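Chromatin structure-remodeling complex subunit RSC2 (Saccharomyces cerevisiae, PDB 4BB7) is a subunit of the ATP-dependent RSC chromatin-remodelling complex, which moves nucleosomes and transfers histone octamers, and binds histone H3 through the BAH domain held in this chain. Local coordinates at residues V22-Y27 / V97-K103; I49-W53 / Y92-V97; C65-P70 / E85-T89. All coordinates share one frame; numbering follows the deposited sequence.

Interaction 1 (V22-Y27 / V97-K103); sequences VNNISY and VSNLVGK
Leu100 lays its CD1 methyl on a face of the Tyr27 ring. This CH-pi contact puts Leu100 CD1 3.5 Å from the Tyr27 ring centroid, 16° off the ring normal. The two side chains run past each other in opposite directions, and Leu100 CB lies near Tyr27 CZ. Tyr27 CG is anti to its own carbonyl carbon (chi1 -64°), which carries the ring across toward 97-103. Its hydroxyl end lies by the glycine backbone, with Tyr27 OH 3.3 Å from Gly102 CA. The phi and psi of Gly102 would push a side chain against the preceding carbonyl.

Apolar contacts continue at Val22, whose CG2 is 4.2 Å from both Val97 CG2 and Leu100 CD1. Ile25 CG2 meets Lys103 CG at 4.0 Å.

The polar part belongs to Lys103. Its chain bends at chi2 and chi4, and its CE lies 3.5 Å from Tyr27 CD2. From there Lys103 NZ gives a weak hydrogen bond of 2.9 Å to Ser26 O. Any cation-pi attraction to Tyr27 is weak at this range.

Residues 22-25 form a type I' turn, the tip of a beta hairpin made by strands 20-22 and 25-27. Strand 25-27 crosses strand 100-103 at 91°. Tyr27 and Leu100 both touch Ala33 of strand 32-35, the neighbour of 100-108.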
loop_
_atom_site.group_PDB
_atom_site.type_symbol
_atom_site.label_atom_id
_atom_site.label_comp_id
_atom_site.label_asym_id
_atom_site.label_seq_id
_atom_site.Cartn_x
_atom_site.Cartn_y
_atom_site.Cartn_z
ATOM N N VAL A 22 -4.216 -11.531 -17.361
ATOM C CA VAL A 22 -4.885 -10.332 -17.847
ATOM C C VAL A 22 -4.875 -10.307 -19.369
ATOM O O VAL A 22 -3.830 -10.480 -19.996
ATOM C CB VAL A 22 -4.230 -9.048 -17.301
ATOM C CG1 VAL A 22 -4.817 -7.824 -17.983
ATOM C CG2 VAL A 22 -4.407 -8.961 -15.793
ATOM N N ASN A 23 -6.052 -10.099 -19.954
ATOM C CA ASN A 23 -6.217 -10.130 -21.401
ATOM C C ASN A 23 -5.623 -11.396 -22.017
ATOM O O ASN A 23 -5.021 -11.355 -23.094
ATOM C CB ASN A 23 -5.607 -8.885 -22.040
ATOM C CG ASN A 23 -6.467 -8.328 -23.151
ATOM O OD1 ASN A 23 -7.305 -9.032 -23.713
ATOM N ND2 ASN A 23 -6.271 -7.053 -23.471
ATOM N N ASN A 24 -5.802 -12.514 -21.319
ATOM C CA ASN A 24 -5.289 -13.813 -21.750
ATOM C C ASN A 24 -3.763 -13.895 -21.715
ATOM O O ASN A 24 -3.156 -14.690 -22.429
ATOM C CB ASN A 24 -5.824 -14.189 -23.136
ATOM C CG ASN A 24 -5.521 -15.630 -23.503
ATOM O OD1 ASN A 24 -6.147 -16.559 -22.990
ATOM N ND2 ASN A 24 -4.554 -15.825 -24.396
ATOM N N ILE A 25 -3.150 -13.072 -20.875
ATOM C CA ILE A 25 -1.703 -13.102 -20.710
ATOM C C ILE A 25 -1.324 -13.369 -19.259
ATOM O O ILE A 25 -1.846 -12.735 -18.342
ATOM C CB ILE A 25 -1.054 -11.793 -21.189
ATOM C CG1 ILE A 25 -1.112 -11.709 -22.717
ATOM C CG2 ILE A 25 0.388 -11.696 -20.694
ATOM C CD1 ILE A 25 -0.596 -10.403 -23.285
ATOM N N SER A 26 -0.417 -14.316 -19.057
ATOM C CA SER A 26 0.013 -14.685 -17.716
ATOM C C SER A 26 1.164 -13.812 -17.223
ATOM O O SER A 26 2.149 -13.601 -17.930
ATOM C CB SER A 26 0.413 -16.160 -17.669
ATOM O OG SER A 26 -0.698 -16.992 -17.952
ATOM N N TYR A 27 1.026 -13.308 -16.003
ATOM C CA TYR A 27 2.053 -12.488 -15.384
ATOM C C TYR A 27 2.540 -13.156 -14.103
ATOM O O TYR A 27 1.741 -13.623 -13.293
ATOM C CB TYR A 27 1.504 -11.093 -15.077
ATOM C CG TYR A 27 1.116 -10.300 -16.309
ATOM C CD1 TYR A 27 -0.162 -10.395 -16.849
ATOM C CD2 TYR A 27 2.027 -9.453 -16.929
ATOM C CE1 TYR A 27 -0.520 -9.672 -17.973
ATOM C CE2 TYR A 27 1.678 -8.728 -18.052
ATOM C CZ TYR A 27 0.403 -8.842 -18.568
ATOM O OH TYR A 27 0.053 -8.123 -19.684
ATOM N N VAL A 97 -4.273 -5.506 -10.868
ATOM C CA VAL A 97 -3.729 -6.242 -12.010
ATOM C C VAL A 97 -4.442 -5.882 -13.313
ATOM O O VAL A 97 -3.950 -6.168 -14.410
ATOM C CB VAL A 97 -3.758 -7.769 -11.793
ATOM C CG1 VAL A 97 -2.987 -8.139 -10.534
ATOM C CG2 VAL A 97 -5.185 -8.273 -11.722
ATOM N N SER A 98 -5.595 -5.239 -13.189
ATOM C CA SER A 98 -6.309 -4.735 -14.353
ATOM C C SER A 98 -5.525 -3.613 -15.047
ATOM O O SER A 98 -5.815 -3.260 -16.190
ATOM C CB SER A 98 -7.705 -4.256 -13.952
ATOM O OG SER A 98 -7.650 -3.507 -12.750
ATOM N N ASN A 99 -4.529 -3.063 -14.357
ATOM C CA ASN A 99 -3.688 -2.013 -14.929
ATOM C C ASN A 99 -2.701 -2.534 -15.972
ATOM O O ASN A 99 -2.267 -1.786 -16.847
ATOM C CB ASN A 99 -2.923 -1.261 -13.834
ATOM C CG ASN A 99 -3.833 -0.468 -12.919
ATOM O OD1 ASN A 99 -4.980 -0.178 -13.262
ATOM N ND2 ASN A 99 -3.322 -0.105 -11.744
ATOM N N LEU A 100 -2.337 -3.810 -15.867
ATOM C CA LEU A 100 -1.409 -4.420 -16.815
ATOM C C LEU A 100 -1.950 -4.313 -18.233
ATOM O O LEU A 100 -3.064 -4.754 -18.515
ATOM C CB LEU A 100 -1.167 -5.891 -16.469
ATOM C CG LEU A 100 -0.395 -6.221 -15.194
ATOM C CD1 LEU A 100 -0.571 -7.686 -14.837
ATOM C CD2 LEU A 100 1.084 -5.867 -15.344
ATOM N N VAL A 101 -1.159 -3.734 -19.127
ATOM C CA VAL A 101 -1.600 -3.555 -20.506
ATOM C C VAL A 101 -0.730 -4.326 -21.493
ATOM O O VAL A 101 -0.981 -4.299 -22.696
ATOM C CB VAL A 101 -1.657 -2.066 -20.902
ATOM C CG1 VAL A 101 -2.681 -1.336 -20.047
ATOM C CG2 VAL A 101 -0.288 -1.421 -20.768
ATOM N N GLY A 102 0.283 -5.021 -20.985
ATOM C CA GLY A 102 1.130 -5.832 -21.838
ATOM C C GLY A 102 2.439 -6.248 -21.203
ATOM O O GLY A 102 2.818 -5.751 -20.145
ATOM N N LYS A 103 3.126 -7.179 -21.854
ATOM C CA LYS A 103 4.446 -7.617 -21.419
ATOM C C LYS A 103 5.520 -6.743 -22.050
ATOM O O LYS A 103 5.285 -6.093 -23.071
ATOM C CB LYS A 103 4.695 -9.069 -21.834
ATOM C CG LYS A 103 3.998 -10.108 -20.981
ATOM C CD LYS A 103 4.669 -10.243 -19.629
ATOM C CE LYS A 103 4.129 -11.441 -18.866
ATOM N NZ LYS A 103 4.430 -12.725 -19.561
#

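Interaction 2 (I49-W53 / Y92-V97); sequences IFRLW and YRDHLV
An edge-to-face pair of Phe50 and Tyr92, with Asp94 set beside Trp53 and Arg51, links two strands of the BAH domain sheet that are not direct neighbours. The Tyr92 ring turns its edge to a face of Phe50. The planes stand 89° apart and the centroids of the Phe50 and Tyr92 rings are 5.3 Å apart. Tyr92 CE2 does the touching, 3.9 Å from Phe50 CZ. The Tyr92 hydroxyl is hydrogen-bonded to Lys88.

Strand 60-68 lies between 45-54 and 87-96. Phe50 and Arg51 both face Asn63 of that middle strand, a classic beta bulge. Asn63 ND2 also donates to Asp94 OD1, the main polar tie of this carboxylate.

Asp94 CG is anti to its carbonyl carbon (chi1 -65°), and the group reaches the rim of the Trp53 indole. Asp94 OD1 sits 3.4 Å from Trp53 CH2, near the ring plane, while the carboxylate is turned 75° from it. The salt bridge from Arg51 NH2 to Asp94 OD1 is long at 3.9 Å. The oxygen lies well out of the guanidinium plane, so the attraction is between charges alone. An asparagine in place of Asp94 would probably leave Arg51 without this opposing charge. Leu52 CD2 meets Val97 CG1 at 4.4 Å. Arg51 and Trp53 also form reciprocal cation-pi contacts with Trp53 and Arg51 of the second subunit.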
loop_
_atom_site.group_PDB
_atom_site.type_symbol
_atom_site.label_atom_id
_atom_site.label_comp_id
_atom_site.label_asym_id
_atom_site.label_seq_id
_atom_site.Cartn_x
_atom_site.Cartn_y
_atom_site.Cartn_z
ATOM N N ILE A 49 7.229 -7.068 -11.849
ATOM C CA ILE A 49 6.376 -7.590 -10.784
ATOM C C ILE A 49 7.154 -8.223 -9.622
ATOM O O ILE A 49 7.817 -9.245 -9.786
ATOM C CB ILE A 49 5.370 -8.606 -11.335
ATOM C CG1 ILE A 49 4.515 -7.950 -12.423
ATOM C CG2 ILE A 49 4.498 -9.150 -10.215
ATOM C CD1 ILE A 49 3.683 -8.926 -13.225
ATOM N N PHE A 50 7.059 -7.612 -8.446
ATOM C CA PHE A 50 7.741 -8.132 -7.261
ATOM C C PHE A 50 6.863 -9.059 -6.419
ATOM O O PHE A 50 7.375 -9.945 -5.735
ATOM C CB PHE A 50 8.272 -6.991 -6.393
ATOM C CG PHE A 50 9.654 -6.540 -6.759
ATOM C CD1 PHE A 50 9.891 -5.882 -7.959
ATOM C CD2 PHE A 50 10.719 -6.762 -5.898
ATOM C CE1 PHE A 50 11.170 -5.460 -8.295
ATOM C CE2 PHE A 50 11.995 -6.345 -6.227
ATOM C CZ PHE A 50 12.221 -5.693 -7.428
ATOM N N ARG A 51 5.550 -8.848 -6.451
ATOM C CA ARG A 51 4.639 -9.734 -5.732
ATOM C C ARG A 51 3.184 -9.552 -6.159
ATOM O O ARG A 51 2.806 -8.506 -6.683
ATOM C CB ARG A 51 4.785 -9.564 -4.213
ATOM C CG ARG A 51 3.983 -8.421 -3.632
ATOM C CD ARG A 51 4.123 -8.354 -2.119
ATOM N NE ARG A 51 3.223 -7.362 -1.535
ATOM C CZ ARG A 51 3.540 -6.085 -1.339
ATOM N NH1 ARG A 51 4.745 -5.641 -1.681
ATOM N NH2 ARG A 51 2.652 -5.252 -0.804
ATOM N N LEU A 52 2.382 -10.587 -5.930
ATOM C CA LEU A 52 0.971 -10.588 -6.292
ATOM C C LEU A 52 0.149 -11.129 -5.129
ATOM O O LEU A 52 0.631 -11.955 -4.354
ATOM C CB LEU A 52 0.740 -11.472 -7.520
ATOM C CG LEU A 52 1.528 -11.190 -8.801
ATOM C CD1 LEU A 52 1.712 -12.473 -9.605
ATOM C CD2 LEU A 52 0.853 -10.113 -9.640
ATOM N N TRP A 53 -1.095 -10.673 -5.010
ATOM C CA TRP A 53 -1.969 -11.142 -3.944
ATOM C C TRP A 53 -3.414 -10.724 -4.172
ATOM O O TRP A 53 -3.697 -9.847 -4.984
ATOM C CB TRP A 53 -1.493 -10.613 -2.593
ATOM C CG TRP A 53 -1.758 -9.153 -2.399
ATOM C CD1 TRP A 53 -2.850 -8.590 -1.804
ATOM C CD2 TRP A 53 -0.916 -8.066 -2.803
ATOM N NE1 TRP A 53 -2.740 -7.219 -1.810
ATOM C CE2 TRP A 53 -1.562 -6.872 -2.418
ATOM C CE3 TRP A 53 0.319 -7.986 -3.451
ATOM C CZ2 TRP A 53 -1.013 -5.615 -2.659
ATOM C CZ3 TRP A 53 0.862 -6.738 -3.689
ATOM C CH2 TRP A 53 0.197 -5.568 -3.295
ATOM N N TYR A 92 8.264 1.418 -5.352
ATOM C CA TYR A 92 7.597 0.120 -5.349
ATOM C C TYR A 92 6.114 0.333 -5.070
ATOM O O TYR A 92 5.705 0.487 -3.921
ATOM C CB TYR A 92 8.231 -0.823 -4.322
ATOM C CG TYR A 92 9.703 -1.079 -4.578
ATOM C CD1 TYR A 92 10.662 -0.139 -4.223
ATOM C CD2 TYR A 92 10.132 -2.255 -5.179
ATOM C CE1 TYR A 92 12.009 -0.361 -4.455
ATOM C CE2 TYR A 92 11.479 -2.488 -5.418
ATOM C CZ TYR A 92 12.414 -1.535 -5.054
ATOM O OH TYR A 92 13.758 -1.754 -5.285
ATOM N N ARG A 93 5.318 0.356 -6.132
ATOM C CA ARG A 93 3.913 0.730 -6.030
ATOM C C ARG A 93 2.977 -0.460 -6.201
ATOM O O ARG A 93 3.315 -1.440 -6.861
ATOM C CB ARG A 93 3.574 1.800 -7.072
ATOM C CG ARG A 93 4.195 3.165 -6.810
ATOM C CD ARG A 93 3.674 3.762 -5.511
ATOM N NE ARG A 93 4.040 5.167 -5.367
ATOM C CZ ARG A 93 3.224 6.182 -5.630
ATOM N NH1 ARG A 93 1.987 5.954 -6.047
ATOM N NH2 ARG A 93 3.643 7.428 -5.470
ATOM N N ASP A 94 1.795 -0.358 -5.604
ATOM C CA ASP A 94 0.764 -1.378 -5.744
ATOM C C ASP A 94 -0.212 -1.003 -6.855
ATOM O O ASP A 94 -0.658 0.142 -6.937
ATOM C CB ASP A 94 -0.002 -1.554 -4.431
ATOM C CG ASP A 94 0.868 -2.101 -3.313
ATOM O OD1 ASP A 94 1.951 -2.645 -3.612
ATOM O OD2 ASP A 94 0.461 -1.997 -2.137
ATOM N N HIS A 95 -0.538 -1.970 -7.710
ATOM C CA HIS A 95 -1.523 -1.757 -8.758
ATOM C C HIS A 95 -2.603 -2.834 -8.729
ATOM O O HIS A 95 -2.365 -3.954 -8.276
ATOM C CB HIS A 95 -0.864 -1.792 -10.136
ATOM C CG HIS A 95 0.207 -0.766 -10.334
ATOM N ND1 HIS A 95 0.042 0.329 -11.153
ATOM C CD2 HIS A 95 1.471 -0.691 -9.852
ATOM C CE1 HIS A 95 1.152 1.045 -11.155
ATOM N NE2 HIS A 95 2.036 0.448 -10.374
ATOM N N LEU A 96 -3.791 -2.489 -9.218
ATOM C CA LEU A 96 -4.780 -3.492 -9.584
ATOM C C LEU A 96 -4.268 -4.175 -10.847
ATOM O O LEU A 96 -3.866 -3.497 -11.792
ATOM C CB LEU A 96 -6.134 -2.836 -9.864
ATOM C CG LEU A 96 -6.799 -2.096 -8.701
ATOM C CD1 LEU A 96 -8.043 -1.348 -9.159
ATOM C CD2 LEU A 96 -7.143 -3.068 -7.584
ATOM N N VAL A 97 -4.273 -5.506 -10.868
ATOM C CA VAL A 97 -3.729 -6.242 -12.010
ATOM C C VAL A 97 -4.442 -5.882 -13.313
ATOM O O VAL A 97 -3.950 -6.168 -14.410
ATOM C CB VAL A 97 -3.758 -7.769 -11.793
ATOM C CG1 VAL A 97 -2.987 -8.139 -10.534
ATOM C CG2 VAL A 97 -5.185 -8.273 -11.722
#

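Interaction 3 (C65-P70 / E85-T89); sequences CWYYRP and EVMKT
Tyr68 lies under the CG2 methyl of Thr89, which sits over the centre of its ring. Thr89 CG2 is 3.5 Å from the Tyr68 ring centroid, a CH-pi contact made almost straight down the ring normal. The Tyr68 hydroxyl is held by Glu134. Thr89 OG1 stands between its backbone N and carbonyl carbon (chi1 67°), which directs the hydroxyl to the opposing strand while the methyl stays over the ring.

Trp66 O therefore receives two bonds from one residue. Thr89 OG1 donates to Trp66 O at 2.8 Å from well above the carbonyl plane. Thr89 N donates to Trp66 O at 3.3 Å, much closer to that plane. Further along, Tyr68 and Met87 are an antiparallel hydrogen-bonded pair. Met87 N to Tyr68 O is the straighter bond, at 3.0 Å and 164°. The return bond from Tyr68 N to Met87 O is weak.

Tyr67 and Lys88, the non-hydrogen-bonded pair, point to the face opposite Tyr68 and Met87. Lys88 CA lies over the Tyr67 ring, 3.9 Å from its centroid. The Lys88 chain then crosses the ring obliquely, with Lys88 CB 3.4 Å from Tyr67 CE2. Val86 CG2 packs on Tyr67 CD2 at 4.0 Å. Beyond the pairing, Pro70 CD meets Glu85 O at 3.4 Å.

Cys65 reaches across to Phe50 of strand 45-54, the other neighbour of 60-68. Met87 packs on Phe130 and Tyr132 of strand 130-133.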
loop_
_atom_site.group_PDB
_atom_site.type_symbol
_atom_site.label_atom_id
_atom_site.label_comp_id
_atom_site.label_asym_id
_atom_site.label_seq_id
_atom_site.Cartn_x
_atom_site.Cartn_y
_atom_site.Cartn_z
ATOM N N CYS A 65 8.162 -2.488 -9.272
ATOM C CA CYS A 65 9.194 -1.467 -9.155
ATOM C C CYS A 65 9.231 -0.639 -10.435
ATOM O O CYS A 65 9.530 -1.157 -11.511
ATOM C CB CYS A 65 10.562 -2.097 -8.899
ATOM S SG CYS A 65 11.901 -0.889 -8.641
ATOM N N TRP A 66 8.927 0.649 -10.310
ATOM C CA TRP A 66 8.851 1.533 -11.467
ATOM C C TRP A 66 10.211 1.809 -12.090
ATOM O O TRP A 66 11.228 1.862 -11.398
ATOM C CB TRP A 66 8.181 2.858 -11.091
ATOM C CG TRP A 66 6.698 2.757 -10.900
ATOM C CD1 TRP A 66 5.916 1.661 -11.118
ATOM C CD2 TRP A 66 5.819 3.793 -10.449
ATOM N NE1 TRP A 66 4.603 1.950 -10.831
ATOM C CE2 TRP A 66 4.516 3.253 -10.420
ATOM C CE3 TRP A 66 6.006 5.127 -10.068
ATOM C CZ2 TRP A 66 3.406 3.998 -10.026
ATOM C CZ3 TRP A 66 4.902 5.866 -9.680
ATOM C CH2 TRP A 66 3.619 5.300 -9.661
ATOM N N TYR A 67 10.213 1.976 -13.407
ATOM C CA TYR A 67 11.392 2.410 -14.143
ATOM C C TYR A 67 11.001 3.593 -15.019
ATOM O O TYR A 67 10.116 3.478 -15.865
ATOM C CB TYR A 67 11.941 1.274 -15.007
ATOM C CG TYR A 67 12.634 0.180 -14.227
ATOM C CD1 TYR A 67 11.940 -0.587 -13.296
ATOM C CD2 TYR A 67 13.979 -0.101 -14.434
ATOM C CE1 TYR A 67 12.567 -1.593 -12.585
ATOM C CE2 TYR A 67 14.615 -1.109 -13.729
ATOM C CZ TYR A 67 13.903 -1.848 -12.806
ATOM O OH TYR A 67 14.534 -2.847 -12.106
ATOM N N TYR A 68 11.652 4.730 -14.809
ATOM C CA TYR A 68 11.308 5.950 -15.531
ATOM C C TYR A 68 11.873 5.969 -16.947
ATOM O O TYR A 68 12.868 5.306 -17.242
ATOM C CB TYR A 68 11.805 7.184 -14.772
ATOM C CG TYR A 68 11.031 7.501 -13.513
ATOM C CD1 TYR A 68 9.856 6.824 -13.205
ATOM C CD2 TYR A 68 11.466 8.488 -12.640
ATOM C CE1 TYR A 68 9.142 7.118 -12.055
ATOM C CE2 TYR A 68 10.759 8.788 -11.488
ATOM C CZ TYR A 68 9.599 8.100 -11.199
ATOM O OH TYR A 68 8.895 8.395 -10.053
ATOM N N ARG A 69 11.224 6.727 -17.822
ATOM C CA ARG A 69 11.786 7.035 -19.126
ATOM C C ARG A 69 12.479 8.384 -18.986
ATOM O O ARG A 69 12.200 9.124 -18.043
ATOM C CB ARG A 69 10.690 7.114 -20.187
ATOM C CG ARG A 69 9.758 5.916 -20.234
ATOM C CD ARG A 69 8.679 6.139 -21.281
ATOM N NE ARG A 69 7.646 5.109 -21.266
ATOM C CZ ARG A 69 7.552 4.130 -22.160
ATOM N NH1 ARG A 69 8.435 4.040 -23.144
ATOM N NH2 ARG A 69 6.574 3.242 -22.071
ATOM N N PRO A 70 13.388 8.709 -19.920
ATOM C CA PRO A 70 14.170 9.950 -19.841
ATOM C C PRO A 70 13.309 11.190 -19.598
ATOM O O PRO A 70 13.605 11.983 -18.701
ATOM C CB PRO A 70 14.829 10.029 -21.220
ATOM C CG PRO A 70 14.943 8.603 -21.659
ATOM C CD PRO A 70 13.719 7.919 -21.121
ATOM N N GLU A 85 15.849 3.564 -23.584
ATOM C CA GLU A 85 16.492 3.495 -22.276
ATOM C C GLU A 85 15.508 3.776 -21.152
ATOM O O GLU A 85 14.633 4.631 -21.285
ATOM C CB GLU A 85 17.669 4.469 -22.176
ATOM C CG GLU A 85 18.309 4.481 -20.786
ATOM C CD GLU A 85 19.553 5.353 -20.691
ATOM O OE1 GLU A 85 20.049 5.820 -21.739
ATOM O OE2 GLU A 85 20.034 5.564 -19.555
ATOM N N VAL A 86 15.658 3.044 -20.049
ATOM C CA VAL A 86 14.907 3.312 -18.826
ATOM C C VAL A 86 15.843 3.321 -17.619
ATOM O O VAL A 86 16.927 2.737 -17.656
ATOM C CB VAL A 86 13.780 2.277 -18.586
ATOM C CG1 VAL A 86 12.846 2.213 -19.787
ATOM C CG2 VAL A 86 14.363 0.900 -18.277
ATOM N N MET A 87 15.419 3.991 -16.552
ATOM C CA MET A 87 16.180 4.033 -15.311
ATOM C C MET A 87 15.372 3.428 -14.166
ATOM O O MET A 87 14.154 3.585 -14.114
ATOM C CB MET A 87 16.570 5.474 -14.960
ATOM C CG MET A 87 17.754 6.031 -15.742
ATOM S SD MET A 87 17.378 6.381 -17.467
ATOM C CE MET A 87 16.021 7.536 -17.297
ATOM N N LYS A 88 16.058 2.741 -13.253
ATOM C CA LYS A 88 15.416 2.139 -12.088
ATOM C C LYS A 88 15.204 3.164 -10.978
ATOM O O LYS A 88 16.080 3.986 -10.699
ATOM C CB LYS A 88 16.257 0.979 -11.549
ATOM C CG LYS A 88 15.677 0.323 -10.304
ATOM C CD LYS A 88 16.694 -0.583 -9.637
ATOM C CE LYS A 88 16.049 -1.420 -8.555
ATOM N NZ LYS A 88 15.393 -0.580 -7.520
ATOM N N THR A 89 14.042 3.098 -10.338
ATOM C CA THR A 89 13.702 4.032 -9.270
ATOM C C THR A 89 13.467 3.326 -7.938
ATOM O O THR A 89 13.535 2.099 -7.843
ATOM C CB THR A 89 12.457 4.873 -9.633
ATOM O OG1 THR A 89 11.299 4.031 -9.691
ATOM C CG2 THR A 89 12.650 5.552 -10.981
#

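All three contacts lie in the BAH domain and reach its six-stranded mixed sheet. They are nested along the chain: interaction 3 inside interaction 2, and that inside interaction 1. The centres of interactions 1 and 2 are about 12 Å apart; they share Val97 and touch where Tyr27 packs on Ile49 and Leu52. Interactions 2 and 3, with centres about 16 Å apart, both use strand 87-96. They meet where His95 probably hydrogen-bonds Trp66, where Tyr92 packs on Cys65 and where Arg93 packs on Trp66. Interactions 1 and 3, with centres about 20 Å apart, do not touch. Together they join the N-terminal hairpin, the subunit-contacting strand 45-54 and the buried pairing of 60-68 with 87-96.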